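Local coordinates for acetylornithine aminotransferase (PDB 2EH6), which catalyses the pyridoxal-phosphate-dependent transfer of an amino group from N(2)-acetyl-L-ornithine to 2-oxoglutarate, a step of L-arginine biosynthesis, at residues Glu74-Leu79 and Gly281-Asp286; Lys81-Thr85 and Leu232-Ile237; Tyr30-Val34 and His363-Ala367. All blocks are in the same frame, centred on the assembly; numbering follows the deposited sequence.

Contact 1 of 3, residues Glu74-Leu79 and Gly281-Asp286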
ATOM      1  N   GLU A  74      -6.513  -1.655  19.610  1.00 33.12           N
ATOM      2  CA  GLU A  74      -7.930  -1.317  19.707  1.00 31.66           C
ATOM      3  C   GLU A  74      -8.739  -1.695  18.477  1.00 30.61           C
ATOM      4  O   GLU A  74      -9.822  -2.263  18.596  1.00 29.55           O
ATOM      5  CB  GLU A  74      -8.123   0.179  19.982  1.00 35.70           C
ATOM      6  CG  GLU A  74      -9.516   0.669  19.580  1.00 41.17           C
ATOM      7  CD  GLU A  74      -9.847   2.064  20.073  1.00 45.24           C
ATOM      8  OE1 GLU A  74      -9.006   2.977  19.915  1.00 48.05           O
ATOM      9  OE2 GLU A  74     -10.966   2.246  20.606  1.00 46.54           O
ATOM     10  N   LEU A  75      -8.226  -1.364  17.295  1.00 27.28           N
ATOM     11  CA  LEU A  75      -8.935  -1.683  16.064  1.00 24.93           C
ATOM     12  C   LEU A  75      -8.950  -3.192  15.826  1.00 24.48           C
ATOM     13  O   LEU A  75      -9.971  -3.757  15.439  1.00 25.15           O
ATOM     14  CB  LEU A  75      -8.280  -0.968  14.876  1.00 22.77           C
ATOM     15  CG  LEU A  75      -8.975  -1.167  13.527  1.00 22.83           C
ATOM     16  CD1 LEU A  75     -10.447  -0.783  13.648  1.00 24.69           C
ATOM     17  CD2 LEU A  75      -8.271  -0.330  12.457  1.00 22.99           C
ATOM     18  N   ALA A  76      -7.818  -3.848  16.063  1.00 25.49           N
ATOM     19  CA  ALA A  76      -7.741  -5.298  15.869  1.00 27.73           C
ATOM     20  C   ALA A  76      -8.799  -5.990  16.728  1.00 28.33           C
ATOM     21  O   ALA A  76      -9.499  -6.892  16.272  1.00 28.99           O
ATOM     22  CB  ALA A  76      -6.351  -5.807  16.244  1.00 25.24           C
ATOM     23  N   HIS A  77      -8.906  -5.552  17.977  1.00 30.48           N
ATOM     24  CA  HIS A  77      -9.869  -6.114  18.917  1.00 31.91           C
ATOM     25  C   HIS A  77     -11.287  -6.051  18.350  1.00 30.81           C
ATOM     26  O   HIS A  77     -12.042  -7.020  18.435  1.00 28.88           O
ATOM     27  CB  HIS A  77      -9.785  -5.348  20.240  1.00 36.07           C
ATOM     28  CG  HIS A  77     -10.638  -5.917  21.332  1.00 42.20           C
ATOM     29  ND1 HIS A  77     -11.542  -6.934  21.110  1.00 43.70           N
ATOM     30  CD2 HIS A  77     -10.728  -5.611  22.648  1.00 43.82           C
ATOM     31  CE1 HIS A  77     -12.156  -7.229  22.244  1.00 46.49           C
ATOM     32  NE2 HIS A  77     -11.680  -6.441  23.192  1.00 46.43           N
ATOM     33  N   LYS A  78     -11.651  -4.914  17.761  1.00 28.80           N
ATOM     34  CA  LYS A  78     -12.983  -4.764  17.195  1.00 28.08           C
ATOM     35  C   LYS A  78     -13.188  -5.667  15.984  1.00 27.75           C
ATOM     36  O   LYS A  78     -14.278  -6.201  15.780  1.00 28.16           O
ATOM     37  CB  LYS A  78     -13.235  -3.303  16.807  1.00 29.86           C
ATOM     38  CG  LYS A  78     -13.291  -2.358  17.992  1.00 32.93           C
ATOM     39  CD  LYS A  78     -13.199  -0.907  17.541  1.00 36.86           C
ATOM     40  CE  LYS A  78     -13.032   0.038  18.727  1.00 38.72           C
ATOM     41  NZ  LYS A  78     -14.236   0.054  19.603  1.00 41.63           N
ATOM     42  N   LEU A  79     -12.143  -5.845  15.182  1.00 25.85           N
ATOM     43  CA  LEU A  79     -12.248  -6.698  14.002  1.00 27.31           C
ATOM     44  C   LEU A  79     -12.306  -8.178  14.393  1.00 28.47           C
ATOM     45  O   LEU A  79     -13.017  -8.964  13.774  1.00 27.55           O
ATOM     46  CB  LEU A  79     -11.062  -6.464  13.063  1.00 28.07           C
ATOM     47  CG  LEU A  79     -11.000  -5.112  12.340  1.00 29.19           C
ATOM     48  CD1 LEU A  79      -9.694  -5.007  11.566  1.00 27.79           C
ATOM     49  CD2 LEU A  79     -12.189  -4.975  11.397  1.00 28.68           C
ATOM     50  N   GLY A 281     -10.494   3.617  10.886  1.00 23.20           N
ATOM     51  CA  GLY A 281     -11.073   2.290  10.980  1.00 26.26           C
ATOM     52  C   GLY A 281     -11.910   2.104  12.232  1.00 26.11           C
ATOM     53  O   GLY A 281     -12.945   1.445  12.198  1.00 25.47           O
ATOM     54  N   THR A 282     -11.459   2.674  13.344  1.00 26.22           N
ATOM     55  CA  THR A 282     -12.195   2.552  14.593  1.00 30.47           C
ATOM     56  C   THR A 282     -13.567   3.208  14.483  1.00 29.81           C
ATOM     57  O   THR A 282     -14.565   2.677  14.974  1.00 30.53           O
ATOM     58  CB  THR A 282     -11.423   3.192  15.756  1.00 33.10           C
ATOM     59  OG1 THR A 282     -10.261   2.404  16.039  1.00 38.34           O
ATOM     60  CG2 THR A 282     -12.290   3.263  17.000  1.00 36.46           C
ATOM     61  N   VAL A 283     -13.617   4.367  13.834  1.00 29.64           N
ATOM     62  CA  VAL A 283     -14.878   5.072  13.663  1.00 26.26           C
ATOM     63  C   VAL A 283     -15.793   4.291  12.727  1.00 26.18           C
ATOM     64  O   VAL A 283     -16.971   4.080  13.019  1.00 24.72           O
ATOM     65  CB  VAL A 283     -14.659   6.491  13.083  1.00 27.03           C
ATOM     66  CG1 VAL A 283     -15.998   7.123  12.759  1.00 25.47           C
ATOM     67  CG2 VAL A 283     -13.900   7.359  14.080  1.00 25.18           C
ATOM     68  N   VAL A 284     -15.246   3.858  11.599  1.00 25.73           N
ATOM     69  CA  VAL A 284     -16.021   3.109  10.618  1.00 25.11           C
ATOM     70  C   VAL A 284     -16.588   1.808  11.183  1.00 25.43           C
ATOM     71  O   VAL A 284     -17.762   1.495  10.994  1.00 26.14           O
ATOM     72  CB  VAL A 284     -15.165   2.787   9.376  1.00 24.52           C
ATOM     73  CG1 VAL A 284     -15.919   1.840   8.451  1.00 23.06           C
ATOM     74  CG2 VAL A 284     -14.814   4.078   8.644  1.00 25.33           C
ATOM     75  N   VAL A 285     -15.758   1.044  11.877  1.00 27.08           N
ATOM     76  CA  VAL A 285     -16.233  -0.213  12.433  1.00 28.22           C
ATOM     77  C   VAL A 285     -17.386  -0.015  13.417  1.00 29.39           C
ATOM     78  O   VAL A 285     -18.368  -0.755  13.372  1.00 30.16           O
ATOM     79  CB  VAL A 285     -15.081  -0.992  13.095  1.00 27.74           C
ATOM     80  CG1 VAL A 285     -15.630  -2.198  13.851  1.00 27.44           C
ATOM     81  CG2 VAL A 285     -14.102  -1.463  12.006  1.00 24.13           C
ATOM     82  N   ASP A 286     -17.285   0.982  14.289  1.00 29.39           N
ATOM     83  CA  ASP A 286     -18.358   1.235  15.246  1.00 31.00           C
ATOM     84  C   ASP A 286     -19.631   1.682  14.538  1.00 31.03           C
ATOM     85  O   ASP A 286     -20.725   1.203  14.845  1.00 28.98           O
ATOM     86  CB  ASP A 286     -17.950   2.305  16.263  1.00 35.53           C
ATOM     87  CG  ASP A 286     -16.903   1.814  17.240  1.00 38.52           C
ATOM     88  OD1 ASP A 286     -16.745   0.581  17.373  1.00 40.86           O
ATOM     89  OD2 ASP A 286     -16.248   2.662  17.885  1.00 42.38           O
TER
HETATM   90  O   HOH W   1      -7.610   2.261  16.860  1.00 38.59           O
HETATM   91  O   HOH W   2     -14.490   3.300  20.463  1.00 61.45           O

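Contact 2 of 3, residues Lys81-Thr85 and Leu232-Ile237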
ATOM      1  N   LYS A  81     -13.462  -9.357  17.243  1.00 34.76           N
ATOM      2  CA  LYS A  81     -14.735  -9.580  17.927  1.00 35.98           C
ATOM      3  C   LYS A  81     -15.815 -10.112  16.987  1.00 35.37           C
ATOM      4  O   LYS A  81     -16.684 -10.879  17.400  1.00 34.03           O
ATOM      5  CB  LYS A  81     -15.222  -8.278  18.571  1.00 39.20           C
ATOM      6  CG  LYS A  81     -16.561  -8.407  19.275  1.00 44.65           C
ATOM      7  CD  LYS A  81     -17.066  -7.068  19.798  1.00 47.50           C
ATOM      8  CE  LYS A  81     -17.383  -6.100  18.666  1.00 50.54           C
ATOM      9  NZ  LYS A  81     -17.957  -4.826  19.183  1.00 53.48           N
ATOM     10  N   HIS A  82     -15.766  -9.705  15.724  1.00 34.24           N
ATOM     11  CA  HIS A  82     -16.758 -10.154  14.753  1.00 35.83           C
ATOM     12  C   HIS A  82     -16.331 -11.395  13.981  1.00 33.45           C
ATOM     13  O   HIS A  82     -17.122 -11.951  13.222  1.00 35.15           O
ATOM     14  CB  HIS A  82     -17.083  -9.041  13.757  1.00 41.02           C
ATOM     15  CG  HIS A  82     -17.995  -7.986  14.300  1.00 45.74           C
ATOM     16  ND1 HIS A  82     -17.612  -7.103  15.287  1.00 49.03           N
ATOM     17  CD2 HIS A  82     -19.269  -7.661  13.977  1.00 46.25           C
ATOM     18  CE1 HIS A  82     -18.610  -6.277  15.546  1.00 49.84           C
ATOM     19  NE2 HIS A  82     -19.627  -6.594  14.764  1.00 50.42           N
ATOM     20  N   PHE A  83     -15.086 -11.824  14.163  1.00 32.37           N
ATOM     21  CA  PHE A  83     -14.584 -13.005  13.466  1.00 32.23           C
ATOM     22  C   PHE A  83     -15.205 -14.257  14.106  1.00 34.02           C
ATOM     23  O   PHE A  83     -15.599 -14.228  15.274  1.00 32.20           O
ATOM     24  CB  PHE A  83     -13.053 -13.049  13.550  1.00 31.50           C
ATOM     25  CG  PHE A  83     -12.409 -13.937  12.514  1.00 30.52           C
ATOM     26  CD1 PHE A  83     -12.689 -13.768  11.160  1.00 28.57           C
ATOM     27  CD2 PHE A  83     -11.503 -14.923  12.891  1.00 28.46           C
ATOM     28  CE1 PHE A  83     -12.078 -14.564  10.193  1.00 27.10           C
ATOM     29  CE2 PHE A  83     -10.882 -15.727  11.934  1.00 27.67           C
ATOM     30  CZ  PHE A  83     -11.169 -15.549  10.581  1.00 28.78           C
ATOM     31  N   TRP A  84     -15.291 -15.347  13.347  1.00 34.25           N
ATOM     32  CA  TRP A  84     -15.902 -16.573  13.857  1.00 35.72           C
ATOM     33  C   TRP A  84     -15.130 -17.267  14.979  1.00 36.63           C
ATOM     34  O   TRP A  84     -15.700 -18.059  15.725  1.00 38.23           O
ATOM     35  CB  TRP A  84     -16.150 -17.569  12.715  1.00 35.50           C
ATOM     36  CG  TRP A  84     -14.909 -18.105  12.071  1.00 35.45           C
ATOM     37  CD1 TRP A  84     -14.158 -17.500  11.106  1.00 34.14           C
ATOM     38  CD2 TRP A  84     -14.261 -19.351  12.363  1.00 35.60           C
ATOM     39  NE1 TRP A  84     -13.082 -18.291  10.777  1.00 32.03           N
ATOM     40  CE2 TRP A  84     -13.121 -19.433  11.534  1.00 34.54           C
ATOM     41  CE3 TRP A  84     -14.534 -20.407  13.247  1.00 36.05           C
ATOM     42  CZ2 TRP A  84     -12.247 -20.531  11.559  1.00 34.61           C
ATOM     43  CZ3 TRP A  84     -13.665 -21.500  13.274  1.00 35.61           C
ATOM     44  CH2 TRP A  84     -12.536 -21.551  12.434  1.00 35.92           C
ATOM     45  N   THR A  85     -13.836 -16.987  15.099  1.00 35.94           N
ATOM     46  CA  THR A  85     -13.037 -17.602  16.150  1.00 35.59           C
ATOM     47  C   THR A  85     -11.950 -16.640  16.610  1.00 36.12           C
ATOM     48  O   THR A  85     -11.909 -15.494  16.166  1.00 36.32           O
ATOM     49  CB  THR A  85     -12.395 -18.923  15.666  1.00 35.98           C
ATOM     50  OG1 THR A  85     -11.765 -19.578  16.774  1.00 37.23           O
ATOM     51  CG2 THR A  85     -11.361 -18.656  14.577  1.00 35.75           C
ATOM     52  N   LEU A 232     -19.352 -19.569   7.061  1.00 41.63           N
ATOM     53  CA  LEU A 232     -18.057 -20.126   6.689  1.00 38.86           C
ATOM     54  C   LEU A 232     -17.065 -19.943   7.829  1.00 37.55           C
ATOM     55  O   LEU A 232     -17.298 -19.147   8.740  1.00 36.85           O
ATOM     56  CB  LEU A 232     -17.530 -19.436   5.428  1.00 37.97           C
ATOM     57  CG  LEU A 232     -18.353 -19.678   4.167  1.00 37.44           C
ATOM     58  CD1 LEU A 232     -17.926 -18.719   3.075  1.00 35.99           C
ATOM     59  CD2 LEU A 232     -18.187 -21.118   3.728  1.00 36.88           C
ATOM     60  N   LYS A 233     -15.960 -20.679   7.776  1.00 35.55           N
ATOM     61  CA  LYS A 233     -14.935 -20.593   8.808  1.00 35.69           C
ATOM     62  C   LYS A 233     -13.557 -20.451   8.171  1.00 34.65           C
ATOM     63  O   LYS A 233     -12.723 -21.353   8.246  1.00 33.62           O
ATOM     64  CB  LYS A 233     -14.979 -21.840   9.696  1.00 38.56           C
ATOM     65  CG  LYS A 233     -16.293 -22.010  10.439  1.00 40.44           C
ATOM     66  CD  LYS A 233     -16.323 -23.317  11.218  1.00 44.04           C
ATOM     67  CE  LYS A 233     -17.604 -23.438  12.030  1.00 46.37           C
ATOM     68  NZ  LYS A 233     -18.816 -23.294  11.167  1.00 49.25           N
ATOM     69  N   PRO A 234     -13.301 -19.299   7.536  1.00 33.22           N
ATOM     70  CA  PRO A 234     -12.016 -19.042   6.882  1.00 30.98           C
ATOM     71  C   PRO A 234     -10.822 -19.010   7.829  1.00 30.30           C
ATOM     72  O   PRO A 234     -10.930 -18.604   8.988  1.00 29.94           O
ATOM     73  CB  PRO A 234     -12.250 -17.697   6.190  1.00 32.69           C
ATOM     74  CG  PRO A 234     -13.232 -17.015   7.107  1.00 32.38           C
ATOM     75  CD  PRO A 234     -14.201 -18.133   7.416  1.00 30.41           C
ATOM     76  N   ASP A 235      -9.674 -19.450   7.327  1.00 28.55           N
ATOM     77  CA  ASP A 235      -8.457 -19.450   8.116  1.00 28.26           C
ATOM     78  C   ASP A 235      -7.859 -18.043   8.064  1.00 28.93           C
ATOM     79  O   ASP A 235      -7.223 -17.587   9.014  1.00 29.20           O
ATOM     80  CB  ASP A 235      -7.479 -20.477   7.545  1.00 29.86           C
ATOM     81  CG  ASP A 235      -8.052 -21.888   7.561  1.00 30.77           C
ATOM     82  OD1 ASP A 235      -8.168 -22.458   8.660  1.00 31.17           O
ATOM     83  OD2 ASP A 235      -8.400 -22.417   6.486  1.00 29.23           O
ATOM     84  N   VAL A 236      -8.076 -17.361   6.944  1.00 29.08           N
ATOM     85  CA  VAL A 236      -7.574 -16.002   6.762  1.00 28.64           C
ATOM     86  C   VAL A 236      -8.515 -15.192   5.873  1.00 28.41           C
ATOM     87  O   VAL A 236      -9.089 -15.718   4.921  1.00 27.73           O
ATOM     88  CB  VAL A 236      -6.183 -15.987   6.075  1.00 28.53           C
ATOM     89  CG1 VAL A 236      -5.626 -14.562   6.057  1.00 27.85           C
ATOM     90  CG2 VAL A 236      -5.219 -16.921   6.791  1.00 26.62           C
ATOM     91  N   ILE A 237      -8.690 -13.914   6.197  1.00 29.03           N
ATOM     92  CA  ILE A 237      -9.501 -13.046   5.348  1.00 27.66           C
ATOM     93  C   ILE A 237      -8.702 -11.765   5.123  1.00 25.67           C
ATOM     94  O   ILE A 237      -7.873 -11.394   5.956  1.00 23.00           O
ATOM     95  CB  ILE A 237     -10.877 -12.692   5.975  1.00 28.81           C
ATOM     96  CG1 ILE A 237     -10.691 -11.919   7.279  1.00 27.52           C
ATOM     97  CG2 ILE A 237     -11.689 -13.973   6.197  1.00 31.35           C
ATOM     98  CD1 ILE A 237     -11.993 -11.376   7.845  1.00 27.42           C
TER

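Contact 3 of 3, residues Tyr30-Val34 and His363-Ala367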
ATOM      1  N   TYR A  30     -23.650  15.399  -7.807  1.00 30.70           N
ATOM      2  CA  TYR A  30     -23.827  14.011  -8.226  1.00 28.65           C
ATOM      3  C   TYR A  30     -24.172  13.087  -7.059  1.00 29.07           C
ATOM      4  O   TYR A  30     -23.545  13.157  -6.001  1.00 27.01           O
ATOM      5  CB  TYR A  30     -22.551  13.468  -8.882  1.00 29.18           C
ATOM      6  CG  TYR A  30     -22.034  14.268 -10.049  1.00 28.96           C
ATOM      7  CD1 TYR A  30     -21.254  15.406  -9.850  1.00 28.62           C
ATOM      8  CD2 TYR A  30     -22.297  13.868 -11.359  1.00 30.08           C
ATOM      9  CE1 TYR A  30     -20.743  16.120 -10.923  1.00 29.09           C
ATOM     10  CE2 TYR A  30     -21.793  14.576 -12.436  1.00 30.35           C
ATOM     11  CZ  TYR A  30     -21.015  15.697 -12.213  1.00 29.13           C
ATOM     12  OH  TYR A  30     -20.495  16.382 -13.283  1.00 30.62           O
ATOM     13  N   LEU A  31     -25.172  12.230  -7.259  1.00 28.67           N
ATOM     14  CA  LEU A  31     -25.566  11.252  -6.245  1.00 29.26           C
ATOM     15  C   LEU A  31     -24.540  10.135  -6.446  1.00 29.89           C
ATOM     16  O   LEU A  31     -24.410   9.586  -7.541  1.00 31.12           O
ATOM     17  CB  LEU A  31     -26.992  10.752  -6.514  1.00 28.92           C
ATOM     18  CG  LEU A  31     -27.638   9.700  -5.601  1.00 29.24           C
ATOM     19  CD1 LEU A  31     -27.563  10.116  -4.145  1.00 27.30           C
ATOM     20  CD2 LEU A  31     -29.094   9.517  -6.021  1.00 26.40           C
ATOM     21  N   ASP A  32     -23.810   9.809  -5.388  1.00 29.17           N
ATOM     22  CA  ASP A  32     -22.748   8.818  -5.470  1.00 28.73           C
ATOM     23  C   ASP A  32     -23.135   7.371  -5.185  1.00 27.76           C
ATOM     24  O   ASP A  32     -23.293   6.975  -4.034  1.00 28.47           O
ATOM     25  CB  ASP A  32     -21.608   9.247  -4.542  1.00 27.14           C
ATOM     26  CG  ASP A  32     -20.403   8.328  -4.624  1.00 28.82           C
ATOM     27  OD1 ASP A  32     -20.334   7.501  -5.558  1.00 28.42           O
ATOM     28  OD2 ASP A  32     -19.518   8.449  -3.757  1.00 29.30           O
ATOM     29  N   PHE A  33     -23.279   6.585  -6.245  1.00 26.29           N
ATOM     30  CA  PHE A  33     -23.616   5.178  -6.100  1.00 26.53           C
ATOM     31  C   PHE A  33     -22.435   4.277  -6.446  1.00 26.67           C
ATOM     32  O   PHE A  33     -22.608   3.126  -6.852  1.00 26.74           O
ATOM     33  CB  PHE A  33     -24.831   4.825  -6.959  1.00 27.38           C
ATOM     34  CG  PHE A  33     -26.129   4.920  -6.212  1.00 28.42           C
ATOM     35  CD1 PHE A  33     -26.506   6.113  -5.609  1.00 28.73           C
ATOM     36  CD2 PHE A  33     -26.946   3.804  -6.067  1.00 28.66           C
ATOM     37  CE1 PHE A  33     -27.680   6.197  -4.864  1.00 31.10           C
ATOM     38  CE2 PHE A  33     -28.119   3.876  -5.325  1.00 29.82           C
ATOM     39  CZ  PHE A  33     -28.486   5.073  -4.721  1.00 29.95           C
ATOM     40  N   VAL A  34     -21.232   4.816  -6.274  1.00 25.52           N
ATOM     41  CA  VAL A  34     -20.002   4.077  -6.542  1.00 25.65           C
ATOM     42  C   VAL A  34     -19.069   4.158  -5.328  1.00 24.94           C
ATOM     43  O   VAL A  34     -18.232   3.281  -5.116  1.00 28.63           O
ATOM     44  CB  VAL A  34     -19.263   4.643  -7.782  1.00 26.19           C
ATOM     45  CG1 VAL A  34     -17.871   4.046  -7.880  1.00 26.68           C
ATOM     46  CG2 VAL A  34     -20.053   4.321  -9.046  1.00 28.12           C
ATOM     47  N   HIS A 363     -32.967   8.197  -1.464  1.00 41.26           N
ATOM     48  CA  HIS A 363     -31.826   8.303  -2.375  1.00 40.26           C
ATOM     49  C   HIS A 363     -31.887   7.197  -3.422  1.00 38.05           C
ATOM     50  O   HIS A 363     -31.603   7.421  -4.601  1.00 37.06           O
ATOM     51  CB  HIS A 363     -30.521   8.192  -1.589  1.00 42.32           C
ATOM     52  CG  HIS A 363     -30.308   9.303  -0.610  1.00 46.18           C
ATOM     53  ND1 HIS A 363     -29.550   9.153   0.534  1.00 46.36           N
ATOM     54  CD2 HIS A 363     -30.724  10.591  -0.621  1.00 46.83           C
ATOM     55  CE1 HIS A 363     -29.508  10.301   1.185  1.00 46.64           C
ATOM     56  NE2 HIS A 363     -30.211  11.191   0.505  1.00 48.10           N
ATOM     57  N   ILE A 364     -32.257   5.999  -2.982  1.00 35.47           N
ATOM     58  CA  ILE A 364     -32.377   4.863  -3.884  1.00 34.93           C
ATOM     59  C   ILE A 364     -33.383   5.201  -4.984  1.00 34.94           C
ATOM     60  O   ILE A 364     -33.136   4.947  -6.161  1.00 34.64           O
ATOM     61  CB  ILE A 364     -32.855   3.595  -3.130  1.00 34.23           C
ATOM     62  CG1 ILE A 364     -31.811   3.171  -2.091  1.00 34.58           C
ATOM     63  CG2 ILE A 364     -33.118   2.466  -4.117  1.00 35.16           C
ATOM     64  CD1 ILE A 364     -30.437   2.845  -2.665  1.00 30.63           C
ATOM     65  N   ASP A 365     -34.513   5.784  -4.596  1.00 35.49           N
ATOM     66  CA  ASP A 365     -35.543   6.150  -5.565  1.00 37.08           C
ATOM     67  C   ASP A 365     -34.996   7.101  -6.617  1.00 36.80           C
ATOM     68  O   ASP A 365     -35.292   6.969  -7.805  1.00 37.84           O
ATOM     69  CB  ASP A 365     -36.743   6.796  -4.865  1.00 37.32           C
ATOM     70  CG  ASP A 365     -37.478   5.828  -3.963  1.00 38.40           C
ATOM     71  OD1 ASP A 365     -37.461   4.615  -4.263  1.00 38.02           O
ATOM     72  OD2 ASP A 365     -38.078   6.278  -2.962  1.00 39.70           O
ATOM     73  N   ARG A 366     -34.194   8.059  -6.167  1.00 37.38           N
ATOM     74  CA  ARG A 366     -33.583   9.041  -7.051  1.00 38.52           C
ATOM     75  C   ARG A 366     -32.757   8.331  -8.116  1.00 37.91           C
ATOM     76  O   ARG A 366     -32.886   8.612  -9.310  1.00 38.16           O
ATOM     77  CB  ARG A 366     -32.680   9.971  -6.240  1.00 42.49           C
ATOM     78  CG  ARG A 366     -33.398  10.733  -5.139  1.00 48.62           C
ATOM     79  CD  ARG A 366     -34.041  11.993  -5.678  1.00 52.97           C
ATOM     80  NE  ARG A 366     -33.034  12.917  -6.195  1.00 58.23           N
ATOM     81  CZ  ARG A 366     -33.308  14.080  -6.778  1.00 60.39           C
ATOM     82  NH1 ARG A 366     -34.567  14.475  -6.926  1.00 61.86           N
ATOM     83  NH2 ARG A 366     -32.320  14.851  -7.215  1.00 61.59           N
ATOM     84  N   ALA A 367     -31.907   7.406  -7.678  1.00 36.28           N
ATOM     85  CA  ALA A 367     -31.053   6.657  -8.594  1.00 36.06           C
ATOM     86  C   ALA A 367     -31.883   5.792  -9.541  1.00 35.70           C
ATOM     87  O   ALA A 367     -31.596   5.712 -10.736  1.00 35.65           O
ATOM     88  CB  ALA A 367     -30.081   5.786  -7.809  1.00 35.66           C
TER

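Contact 1 of 3, residues Glu74-Leu79 and Gly281-Asp286
K78 reaches across to helix 281-286, and each stage of its chain meets something different. Its CB rests against V285 CG1 at 4.0 Å; CD passes D286 OD1; CE lies 3.7 Å from T282 CG2. The chain runs extended as far as CE and then bends (chi4 -66°), which brings NZ to D286 OD1 at 3.4 Å, a weak hydrogen bond within a salt bridge. One water bridges the same two groups, giving a proton to D286 OD2 and taking a weak bond from NZ.

Away from these polar groups the two helical segments run nearly parallel, their axes 24° apart and 9.7 Å at closest approach. This is helix-helix packing in the fold type I architecture of class-III aminotransferases, joining helix 70-81 to the long helix 275-308. L75 CD1 lies 3.5 Å from G281 C, an approach that a residue without a side chain allows. V285 CG2 touches both L75 CD1 and L79 CD2, the latter at 4.0 Å. T282 OG1 bonds back to C278 O and accepts from a second water at 2.8 Å, which also makes a weak bond to E74 OE1. H77 stacks on Y2 of the second subunit.

Contact 2 of 3, residues Lys81-Thr85 and Leu232-Ile237
W84 turns its CG into the position between its own backbone N and carbonyl carbon (chi1 66°), which lays the indole against the K233-P234 peptide, while F83 swings CG away from its backbone N (chi1 -161°) to send its ring toward P234 and I237. The indole is held in three directions. K233 CB sits 3.4 Å from the centroid of the W84 six-membered ring, almost on its normal, in a CH-pi contact; K233 CG and CD carry on toward the rim at CE3 and CZ3. T85 CG2 covers the opposite face. At the edge, W84 NE1 donates to P234 O at 2.8 Å with an N-H...O angle of 150°, in the carbonyl plane and on a lone pair, and this fixes the rotation of the indole. P234 CD lies 3.7 Å from W84 CD1. F83 packs deeper: its CE1 touches I237 CD1 at 4.0 Å and P234 CG at 4.1 Å, and W84 CD1 lies over one face of its ring. D235, whose CB points away from residues 81-85, forms a salt bridge with R255. The contact thus joins the loop between helix 70-81 and strand 87-92 to the mixed sheet that holds strands 208-212, 236-239 and 250-255.

Contact 3 of 3, residues Tyr30-Val34 and His363-Ala367
F33 and A367 meet methyl to ring: A367 CB lies over one face of the F33 ring, 3.7 Å from its centroid and 18° off the normal, a CH-pi contact displaced toward the rim at CZ. I364 comes to the same ring from a different direction. Its CD1 lies near the ring plane, at the edge, 3.6 Å from F33 CZ, and the two side chains cross at about a right angle. Although the CB of I364 points away from the strand, its outer branch curls back (chi2 -60°) to put CD1 there. Within its own segment F33 has L31 CD1 at its edge, in plane.

L31 stands beside F33 and touches both backbone and side chain of the helix. With CG turned opposite the backbone N, L31 sets CD2 3.6 Å from H363 O and the same distance from R366 CB, with A367 CB farther off at 4.3 Å. R366 thus offers its CB to the leucine while its chain bends away at chi2 and chi3. A serine in place of F33 would probably leave the A367 methyl and I364 CD1 without their ring and open a gap between strand and helix, since both pack on that one phenyl group.

At the end of the strand, D32 OD1 accepts from V34 N at 2.9 Å, from above the carboxylate plane, making an Asx turn; D32 OD1 also takes a bond from S35 N. Behind the contact, I364 and F33 both reach F302 on helix 275-308. The segments 30-32 and 363-367 cross at 116°. This is a helix-on-sheet layer: the C-terminal helix 361-374 covers part of the mixed sheet that brings N- and C-terminal strands together.

In the fold
From the N terminus, after strands 12-18 and 21-24, the chain enters strand 29-32, whose meeting with the C-terminal helix in contact 3 closes a loop of 328 residues. Inside it, helix 70-81 opens contact 1, which closes 201 residues later on helix 275-308. Contact 2 begins just after contact 1's first segment, at residues 81-85, and closes at 232-237, so it nests inside contact 1, and both inside contact 3; none cross. Contacts 1 and 2 are joined through the chain, their centres 16 Å apart, with contact 2 at the sheet of strand 236-239. Contact 3 belongs to the other mixed sheet, across the chain's centre from contact 2, and helix 275-308 extends from contact 1 to the surroundings of contact 3.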